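Local coordinates for spike protein P5 (Enterobacteria phage PRD1, PDB 1YQ5) that forms, together with proteins P31 and P2, the spike complexes at the 5-fold vertices of the phage capsid and is essential for viral infectivity, at residues Leu7-Thr13 with Tyr134-Ala140; Phe29-Ala34 with Lys46-Ile51; Gln52-Ser58 with Val111-Val115. One frame throughout, in Å; residues are numbered along the deposited sequence.

Contact 1: residues Leu7-Thr13 with Tyr134-Ala140; sequences LSLMYST and YIINITA
Strands 7-11 and 135-140, neighbours in one jelly-roll sheet of this C-terminal domain of the trimeric P5, run antiparallel, axes 4.6 Å apart at closest approach and directions 163° apart, both extended (phi -113° to -151°, psi 110° to 153°). Leu7 pairs with Ala140: Leu7 N to Ala140 O and Ala140 N to Leu7 O are both 2.9 Å. Ser8 (chi1 t) faces Thr139 (m) in a non-hydrogen-bonded pair, CA to CA 4.1 Å, and Ser8 OG hydrogen-bonds Thr139 OG1 at 2.8 Å. A water joins Ser8 OG (2.7 Å) to Asn137 OD1 (2.8 Å). Leu9 (m,t) pairs with Ile138 (Leu9 N to Ile138 O 2.7 Å, Ile138 N to Leu9 O 3.0 Å). Selenomethionine Met10, opposite Asn137, brings SE to 4.2 Å from Ile135 CD1. Tyr11 (chi1 t) pairs with Ile136 (Tyr11 N to Ile136 O 2.6 Å, Ile136 N to Tyr11 O 2.8 Å). Tyr134, chi1 p, places CE1 3.4 Å from Ser12 CA and CE2 3.6 Å from Thr13 CG2. Alternation sends Leu7, Leu9, Tyr11, Ile136, Ile138 (both m,t) and Ala140 inward, where Ile138 meets Phe122 and Tyr11 OH bonds Asp30 O. Met10 and Asn137 share the other face with Ser8 and Thr139, on which a second subunit's Tyr108 and Leu106 pack: mainly apolar inside, paired hydroxyls at the trimer interface.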
loop_
_atom_site.group_PDB
_atom_site.type_symbol
_atom_site.label_atom_id
_atom_site.label_comp_id
_atom_site.label_asym_id
_atom_site.label_seq_id
_atom_site.Cartn_x
_atom_site.Cartn_y
_atom_site.Cartn_z
ATOM N N LEU A 7 10.113 -0.974 -13.176
ATOM C CA LEU A 7 11.175 0.009 -13.044
ATOM C C LEU A 7 11.244 0.426 -11.582
ATOM O O LEU A 7 10.233 0.776 -10.986
ATOM C CB LEU A 7 10.883 1.229 -13.922
ATOM C CG LEU A 7 11.944 2.330 -13.894
ATOM C CD1 LEU A 7 13.244 1.771 -14.442
ATOM C CD2 LEU A 7 11.490 3.525 -14.729
ATOM N N SER A 8 12.440 0.363 -11.007
ATOM C CA SER A 8 12.645 0.745 -9.617
ATOM C C SER A 8 13.723 1.823 -9.598
ATOM O O SER A 8 14.810 1.637 -10.150
ATOM C CB SER A 8 13.072 -0.474 -8.795
ATOM O OG SER A 8 13.131 -0.158 -7.413
ATOM N N LEU A 9 13.415 2.949 -8.965
ATOM C CA LEU A 9 14.338 4.070 -8.919
ATOM C C LEU A 9 14.647 4.558 -7.511
ATOM O O LEU A 9 13.836 4.418 -6.593
ATOM C CB LEU A 9 13.758 5.248 -9.709
ATOM C CG LEU A 9 13.190 4.989 -11.106
ATOM C CD1 LEU A 9 12.433 6.219 -11.580
ATOM C CD2 LEU A 9 14.317 4.638 -12.066
HETATM N N MSE A 10 15.834 5.136 -7.362
HETATM C CA MSE A 10 16.261 5.713 -6.097
HETATM C C MSE A 10 16.500 7.183 -6.444
HETATM O O MSE A 10 17.351 7.511 -7.277
HETATM C CB MSE A 10 17.544 5.044 -5.596
HETATM C CG MSE A 10 17.888 5.367 -4.142
HETATM SE SE MSE A 10 18.669 7.125 -3.937
HETATM C CE MSE A 10 20.437 6.684 -4.600
ATOM N N TYR A 11 15.729 8.054 -5.803
ATOM C CA TYR A 11 15.758 9.495 -6.034
ATOM C C TYR A 11 16.302 10.227 -4.804
ATOM O O TYR A 11 15.817 10.025 -3.691
ATOM C CB TYR A 11 14.319 9.932 -6.324
ATOM C CG TYR A 11 14.112 11.259 -7.017
ATOM C CD1 TYR A 11 14.707 11.534 -8.247
ATOM C CD2 TYR A 11 13.227 12.201 -6.490
ATOM C CE1 TYR A 11 14.415 12.714 -8.942
ATOM C CE2 TYR A 11 12.927 13.380 -7.173
ATOM C CZ TYR A 11 13.522 13.629 -8.399
ATOM O OH TYR A 11 13.200 14.780 -9.090
ATOM N N SER A 12 17.311 11.068 -5.008
ATOM C CA SER A 12 17.920 11.828 -3.913
ATOM C C SER A 12 18.536 13.101 -4.483
ATOM O O SER A 12 18.519 13.306 -5.695
ATOM C CB SER A 12 19.030 11.014 -3.251
ATOM O OG SER A 12 20.134 10.878 -4.133
ATOM N N THR A 13 19.091 13.943 -3.613
ATOM C CA THR A 13 19.724 15.178 -4.066
ATOM C C THR A 13 20.923 14.839 -4.950
ATOM O O THR A 13 21.338 15.645 -5.782
ATOM C CB THR A 13 20.227 16.036 -2.887
ATOM O OG1 THR A 13 21.136 15.270 -2.088
ATOM C CG2 THR A 13 19.059 16.508 -2.033
ATOM N N TYR A 134 16.780 13.628 1.687
ATOM C CA TYR A 134 15.829 12.562 1.428
ATOM C C TYR A 134 16.309 11.402 0.572
ATOM O O TYR A 134 17.184 11.547 -0.276
ATOM C CB TYR A 134 14.588 13.170 0.767
ATOM C CG TYR A 134 14.901 13.884 -0.538
ATOM C CD1 TYR A 134 14.971 13.182 -1.740
ATOM C CD2 TYR A 134 15.173 15.253 -0.561
ATOM C CE1 TYR A 134 15.307 13.821 -2.934
ATOM C CE2 TYR A 134 15.510 15.904 -1.752
ATOM C CZ TYR A 134 15.577 15.177 -2.931
ATOM O OH TYR A 134 15.924 15.798 -4.106
ATOM N N ILE A 135 15.727 10.239 0.830
ATOM C CA ILE A 135 15.998 9.050 0.043
ATOM C C ILE A 135 14.601 8.622 -0.375
ATOM O O ILE A 135 13.792 8.196 0.452
ATOM C CB ILE A 135 16.657 7.922 0.847
ATOM C CG1 ILE A 135 18.080 8.323 1.238
ATOM C CG2 ILE A 135 16.712 6.652 -0.012
ATOM C CD1 ILE A 135 18.980 8.580 0.038
ATOM N N ILE A 136 14.315 8.785 -1.658
ATOM C CA ILE A 136 13.019 8.440 -2.202
ATOM C C ILE A 136 13.163 7.257 -3.144
ATOM O O ILE A 136 14.058 7.225 -3.993
ATOM C CB ILE A 136 12.410 9.638 -2.973
ATOM C CG1 ILE A 136 12.181 10.803 -2.006
ATOM C CG2 ILE A 136 11.100 9.227 -3.648
ATOM C CD1 ILE A 136 11.692 12.072 -2.680
ATOM N N ASN A 137 12.294 6.271 -2.966
ATOM C CA ASN A 137 12.296 5.097 -3.819
ATOM C C ASN A 137 10.949 5.031 -4.512
ATOM O O ASN A 137 9.903 5.177 -3.875
ATOM C CB ASN A 137 12.526 3.831 -2.996
ATOM C CG ASN A 137 13.975 3.671 -2.578
ATOM O OD1 ASN A 137 14.826 3.273 -3.381
ATOM N ND2 ASN A 137 14.264 3.991 -1.329
ATOM N N ILE A 138 10.986 4.833 -5.825
ATOM C CA ILE A 138 9.776 4.741 -6.626
ATOM C C ILE A 138 9.867 3.478 -7.469
ATOM O O ILE A 138 10.827 3.291 -8.215
ATOM C CB ILE A 138 9.631 5.967 -7.548
ATOM C CG1 ILE A 138 9.439 7.229 -6.698
ATOM C CG2 ILE A 138 8.470 5.765 -8.507
ATOM C CD1 ILE A 138 9.492 8.529 -7.488
ATOM N N THR A 139 8.875 2.608 -7.332
ATOM C CA THR A 139 8.855 1.359 -8.076
ATOM C C THR A 139 7.488 1.119 -8.701
ATOM O O THR A 139 6.456 1.273 -8.047
ATOM C CB THR A 139 9.189 0.163 -7.161
ATOM O OG1 THR A 139 10.512 0.322 -6.634
ATOM C CG2 THR A 139 9.106 -1.146 -7.934
ATOM N N ALA A 140 7.488 0.755 -9.977
ATOM C CA ALA A 140 6.252 0.473 -10.683
ATOM C C ALA A 140 6.427 -0.821 -11.465
ATOM O O ALA A 140 7.480 -1.064 -12.054
ATOM C CB ALA A 140 5.907 1.614 -11.624
HETATM O O HOH W 1 14.183 1.323 -5.351
HETATM O O HOH W 2 19.069 13.416 -0.844
#

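Contact 2: residues Phe29-Ala34 with Lys46-Ile51; sequences FDLSGA and KSAAGI
At one edge of the jelly-roll sandwich, an Asx turn at Asp30 and an ST turn at Ser47 meet, joining the loop that enters strand 35-40 to the hairpin turn between strands 44-46 and 51-53. Asp30 OD1 accepts from Ser32 N (2.9 Å) and Ser32 OG (2.6 Å), and a type I turn follows from Leu31 to Ala34, with Ala34 N to Leu31 O 3.1 Å. In the hairpin, Ser47 OG, chi1 p, accepts from Ala49 N (3.0 Å) and Gly50 N (3.3 Å) and also lies close to the side-chain amide of Gln52; Ser47 N to Gly50 O (2.8 Å) and Gly50 N to Ser47 O (3.2 Å) close it. Gly50 has phi/psi 148/-127, where a CB would be jammed against the preceding carbonyl. Asp30 lies opposite Ala48, CA to CA 4.1 Å, with Asp30 CA 3.2 Å from Ala48 O. Leu31 N donates to Ser47 O at 3.0 Å. Leu31 (m,t), apolar as this buried place requires, has CD1 3.9 Å from Ile51 CG1 and packs on Phe122. A water bridges Phe29 O and Ala49 O, 2.8 Å from each. Lys46, chi1 p then extended, hydrogen-bonds Thr36 OG1 and, at 2.7 Å from its NZ, Ala34 O.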
loop_
_atom_site.group_PDB
_atom_site.type_symbol
_atom_site.label_atom_id
_atom_site.label_comp_id
_atom_site.label_asym_id
_atom_site.label_seq_id
_atom_site.Cartn_x
_atom_site.Cartn_y
_atom_site.Cartn_z
ATOM N N PHE A 29 7.947 15.396 -9.823
ATOM C CA PHE A 29 9.376 15.118 -9.932
ATOM C C PHE A 29 9.909 14.805 -11.327
ATOM O O PHE A 29 9.301 14.061 -12.092
ATOM C CB PHE A 29 9.744 13.935 -9.029
ATOM C CG PHE A 29 9.567 14.194 -7.562
ATOM C CD1 PHE A 29 9.243 13.146 -6.704
ATOM C CD2 PHE A 29 9.769 15.462 -7.026
ATOM C CE1 PHE A 29 9.124 13.359 -5.333
ATOM C CE2 PHE A 29 9.653 15.685 -5.656
ATOM C CZ PHE A 29 9.331 14.626 -4.809
ATOM N N ASP A 30 11.067 15.380 -11.628
ATOM C CA ASP A 30 11.770 15.133 -12.878
ATOM C C ASP A 30 12.594 13.901 -12.503
ATOM O O ASP A 30 13.499 14.000 -11.676
ATOM C CB ASP A 30 12.709 16.300 -13.187
ATOM C CG ASP A 30 13.625 16.022 -14.367
ATOM O OD1 ASP A 30 14.035 14.857 -14.566
ATOM O OD2 ASP A 30 13.951 16.983 -15.091
ATOM N N LEU A 31 12.285 12.749 -13.089
ATOM C CA LEU A 31 13.009 11.524 -12.750
ATOM C C LEU A 31 14.102 11.108 -13.739
ATOM O O LEU A 31 14.635 9.998 -13.648
ATOM C CB LEU A 31 12.020 10.368 -12.582
ATOM C CG LEU A 31 10.929 10.541 -11.519
ATOM C CD1 LEU A 31 10.000 9.329 -11.540
ATOM C CD2 LEU A 31 11.563 10.705 -10.149
ATOM N N SER A 32 14.443 11.993 -14.668
ATOM C CA SER A 32 15.459 11.676 -15.668
ATOM C C SER A 32 16.805 11.328 -15.038
ATOM O O SER A 32 17.521 10.459 -15.531
ATOM C CB SER A 32 15.635 12.847 -16.641
ATOM O OG SER A 32 16.078 14.011 -15.964
ATOM N N GLY A 33 17.137 12.001 -13.942
ATOM C CA GLY A 33 18.404 11.752 -13.277
ATOM C C GLY A 33 18.359 10.752 -12.138
ATOM O O GLY A 33 19.352 10.568 -11.437
ATOM N N ALA A 34 17.213 10.106 -11.940
ATOM C CA ALA A 34 17.085 9.127 -10.869
ATOM C C ALA A 34 17.964 7.914 -11.151
ATOM O O ALA A 34 18.228 7.581 -12.307
ATOM C CB ALA A 34 15.629 8.692 -10.725
ATOM N N LYS A 46 12.106 5.927 -17.091
ATOM C CA LYS A 46 12.168 7.202 -16.387
ATOM C C LYS A 46 12.308 8.355 -17.374
ATOM O O LYS A 46 12.911 8.204 -18.438
ATOM C CB LYS A 46 13.348 7.211 -15.409
ATOM C CG LYS A 46 14.720 7.043 -16.063
ATOM C CD LYS A 46 15.810 6.820 -15.016
ATOM C CE LYS A 46 17.187 6.647 -15.658
ATOM N NZ LYS A 46 18.223 6.266 -14.652
ATOM N N SER A 47 11.748 9.505 -17.017
ATOM C CA SER A 47 11.827 10.684 -17.872
ATOM C C SER A 47 11.685 11.936 -17.015
ATOM O O SER A 47 11.420 11.852 -15.812
ATOM C CB SER A 47 10.706 10.672 -18.912
ATOM O OG SER A 47 9.498 11.149 -18.336
ATOM N N ALA A 48 11.852 13.094 -17.640
ATOM C CA ALA A 48 11.728 14.357 -16.934
ATOM C C ALA A 48 10.292 14.568 -16.448
ATOM O O ALA A 48 10.054 15.369 -15.554
ATOM C CB ALA A 48 12.147 15.510 -17.849
ATOM N N ALA A 49 9.346 13.839 -17.036
ATOM C CA ALA A 49 7.931 13.958 -16.667
ATOM C C ALA A 49 7.507 12.993 -15.552
ATOM O O ALA A 49 6.544 13.252 -14.836
ATOM C CB ALA A 49 7.054 13.734 -17.899
ATOM N N GLY A 50 8.229 11.887 -15.417
ATOM C CA GLY A 50 7.916 10.894 -14.400
ATOM C C GLY A 50 8.300 9.540 -14.958
ATOM O O GLY A 50 9.435 9.354 -15.393
ATOM N N ILE A 51 7.376 8.587 -14.952
ATOM C CA ILE A 51 7.666 7.279 -15.525
ATOM C C ILE A 51 6.728 7.074 -16.708
ATOM O O ILE A 51 5.506 7.031 -16.546
ATOM C CB ILE A 51 7.477 6.138 -14.506
ATOM C CG1 ILE A 51 8.514 6.264 -13.388
ATOM C CG2 ILE A 51 7.641 4.787 -15.202
ATOM C CD1 ILE A 51 8.441 5.153 -12.352
HETATM O O HOH W 3 6.658 13.100 -12.045
#

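Contact 3: residues Gln52-Ser58 with Val111-Val115. Unlike the reference sequence in segment 111-115: Val115 (reference Pro).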
loop_
_atom_site.group_PDB
_atom_site.type_symbol
_atom_site.label_atom_id
_atom_site.label_comp_id
_atom_site.label_asym_id
_atom_site.label_seq_id
_atom_site.Cartn_x
_atom_site.Cartn_y
_atom_site.Cartn_z
ATOM N N GLN A 52 7.314 6.966 -17.895
ATOM C CA GLN A 52 6.563 6.792 -19.134
ATOM C C GLN A 52 6.068 5.366 -19.335
ATOM O O GLN A 52 6.779 4.403 -19.039
ATOM C CB GLN A 52 7.444 7.140 -20.340
ATOM C CG GLN A 52 8.113 8.509 -20.315
ATOM C CD GLN A 52 7.135 9.640 -20.528
ATOM O OE1 GLN A 52 6.190 9.519 -21.314
ATOM N NE2 GLN A 52 7.361 10.753 -19.847
ATOM N N LEU A 53 4.848 5.238 -19.849
ATOM C CA LEU A 53 4.282 3.927 -20.158
ATOM C C LEU A 53 4.291 3.840 -21.679
ATOM O O LEU A 53 3.694 4.680 -22.351
ATOM C CB LEU A 53 2.846 3.796 -19.644
ATOM C CG LEU A 53 2.672 3.366 -18.183
ATOM C CD1 LEU A 53 3.205 4.443 -17.256
ATOM C CD2 LEU A 53 1.202 3.097 -17.904
ATOM N N ALA A 54 4.979 2.836 -22.215
ATOM C CA ALA A 54 5.073 2.656 -23.664
ATOM C C ALA A 54 3.718 2.337 -24.288
ATOM O O ALA A 54 2.832 1.786 -23.632
ATOM C CB ALA A 54 6.071 1.547 -23.986
ATOM N N ALA A 55 3.564 2.686 -25.561
ATOM C CA ALA A 55 2.324 2.437 -26.282
ATOM C C ALA A 55 1.973 0.954 -26.223
ATOM O O ALA A 55 2.854 0.099 -26.289
ATOM C CB ALA A 55 2.469 2.883 -27.740
ATOM N N GLY A 56 0.684 0.658 -26.091
ATOM C CA GLY A 56 0.240 -0.721 -26.037
ATOM C C GLY A 56 0.353 -1.363 -24.667
ATOM O O GLY A 56 0.057 -2.548 -24.518
ATOM N N LYS A 57 0.751 -0.588 -23.661
ATOM C CA LYS A 57 0.922 -1.129 -22.314
ATOM C C LYS A 57 -0.224 -0.876 -21.329
ATOM O O LYS A 57 0.012 -0.750 -20.130
ATOM C CB LYS A 57 2.234 -0.611 -21.707
ATOM C CG LYS A 57 3.503 -1.121 -22.398
ATOM C CD LYS A 57 3.714 -2.612 -22.165
ATOM C CE LYS A 57 4.930 -3.139 -22.922
ATOM N NZ LYS A 57 5.173 -4.588 -22.621
ATOM N N SER A 58 -1.459 -0.804 -21.817
ATOM C CA SER A 58 -2.585 -0.598 -20.909
ATOM C C SER A 58 -2.644 -1.810 -19.981
ATOM O O SER A 58 -2.275 -2.915 -20.374
ATOM C CB SER A 58 -3.900 -0.484 -21.688
ATOM O OG SER A 58 -3.953 0.720 -22.431
ATOM N N VAL A 111 -3.412 3.352 -21.626
ATOM C CA VAL A 111 -2.341 3.991 -22.375
ATOM C C VAL A 111 -2.906 4.426 -23.722
ATOM O O VAL A 111 -3.304 3.595 -24.532
ATOM C CB VAL A 111 -1.165 3.020 -22.589
ATOM C CG1 VAL A 111 -0.105 3.664 -23.480
ATOM C CG2 VAL A 111 -0.566 2.645 -21.235
ATOM N N LEU A 112 -2.945 5.734 -23.945
ATOM C CA LEU A 112 -3.486 6.295 -25.176
ATOM C C LEU A 112 -2.533 6.213 -26.360
ATOM O O LEU A 112 -2.961 6.273 -27.512
ATOM C CB LEU A 112 -3.865 7.760 -24.948
ATOM C CG LEU A 112 -4.923 8.025 -23.876
ATOM C CD1 LEU A 112 -4.918 9.494 -23.496
ATOM C CD2 LEU A 112 -6.292 7.601 -24.390
ATOM N N GLY A 113 -1.243 6.069 -26.081
ATOM C CA GLY A 113 -0.271 6.030 -27.158
ATOM C C GLY A 113 0.221 7.446 -27.424
ATOM O O GLY A 113 0.684 7.767 -28.519
ATOM N N VAL A 114 0.097 8.297 -26.409
ATOM C CA VAL A 114 0.539 9.688 -26.481
ATOM C C VAL A 114 1.525 9.825 -25.326
ATOM O O VAL A 114 1.128 9.949 -24.165
ATOM C CB VAL A 114 -0.641 10.657 -26.284
ATOM C CG1 VAL A 114 -0.171 12.102 -26.442
ATOM C CG2 VAL A 114 -1.734 10.341 -27.291
ATOM N N VAL A 115 2.813 9.792 -25.653
ATOM C CA VAL A 115 3.859 9.834 -24.637
ATOM C C VAL A 115 3.664 10.862 -23.531
ATOM O O VAL A 115 3.752 10.524 -22.348
ATOM C CB VAL A 115 5.267 10.031 -25.273
ATOM C CG1 VAL A 115 5.466 9.035 -26.404
ATOM C CG2 VAL A 115 5.434 11.449 -25.780
HETATM O O HOH W 4 -1.675 2.127 -26.284
#
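Val111 fills the centre of this surface contact. Its CA-to-CB bond points toward the other segment, and chi1 t spreads its two methyls over different parts of it: CG2 lies 3.8 Å from Leu53 CD2 and 3.5 Å from Lys57 C, while CG1 touches Ala54 O at 3.5 Å and Ala55 CA at 3.9 Å. A compact, branched side chain suits this shallow hollow. Leu53 (chi1 m, chi2 p) supplies its buried wall and also packs on Cys109 and Leu120. Ala54 to Lys57 form a type II turn closed by a weak Lys57 N to Ala54 O bond of 3.2 Å; Gly56, at phi/psi 83/4, takes the position where a side chain would jam against the preceding carbonyl. Ala55 is small enough to let Gly113 approach, with Ala55 CB 4.2 Å from Gly113 CA, and Gly113, at 91/23, likewise calls for glycine.

Ser58, with chi1 m, turns OG to accept from Val111 N at 2.8 Å, nearly linear at 171°. A water bridges Gly56 N and Val111 O, 2.8 Å from each, so both polar groups of the Val111 backbone are engaged. Lys57 sends its extended end away to a salt bridge with Asp5, leaving CB 4.3 Å from Val111 CG2. Gln52, m at chi1 and chi2, bends toward Val115, a residue that differs from the reference sequence. Asp118 side-chain oxygens accept from the backbone N of Leu112, Gly113 and Val114. Side by side, a type II turn and a glycine-containing loop lie at one end of the jelly-roll sandwich, as connections between its strands.

In the fold
From the N terminus, the chain enters contact 1 at once on strand 5-11, but that contact closes only when strand 135-142 returns near the C terminus, so contacts 2 and 3 both fall within its long loop. Contact 2 closes a short loop around strands 35-40 and 44-46; contact 3 then opens in series and closes after strand 100-109. Contact 1 pairs the first and last strands within one sheet, contact 2 joins the sandwich's two sheets at an edge, and contact 3 ties connections at an end. Contacts 1 and 2 touch through Tyr11 OH and Asp30 O, probably hydrogen-bonded; between contacts 2 and 3 the side chains of Ser47 and Gln52 come close, probably hydrogen-bonded. Contacts 1 and 3 do not touch.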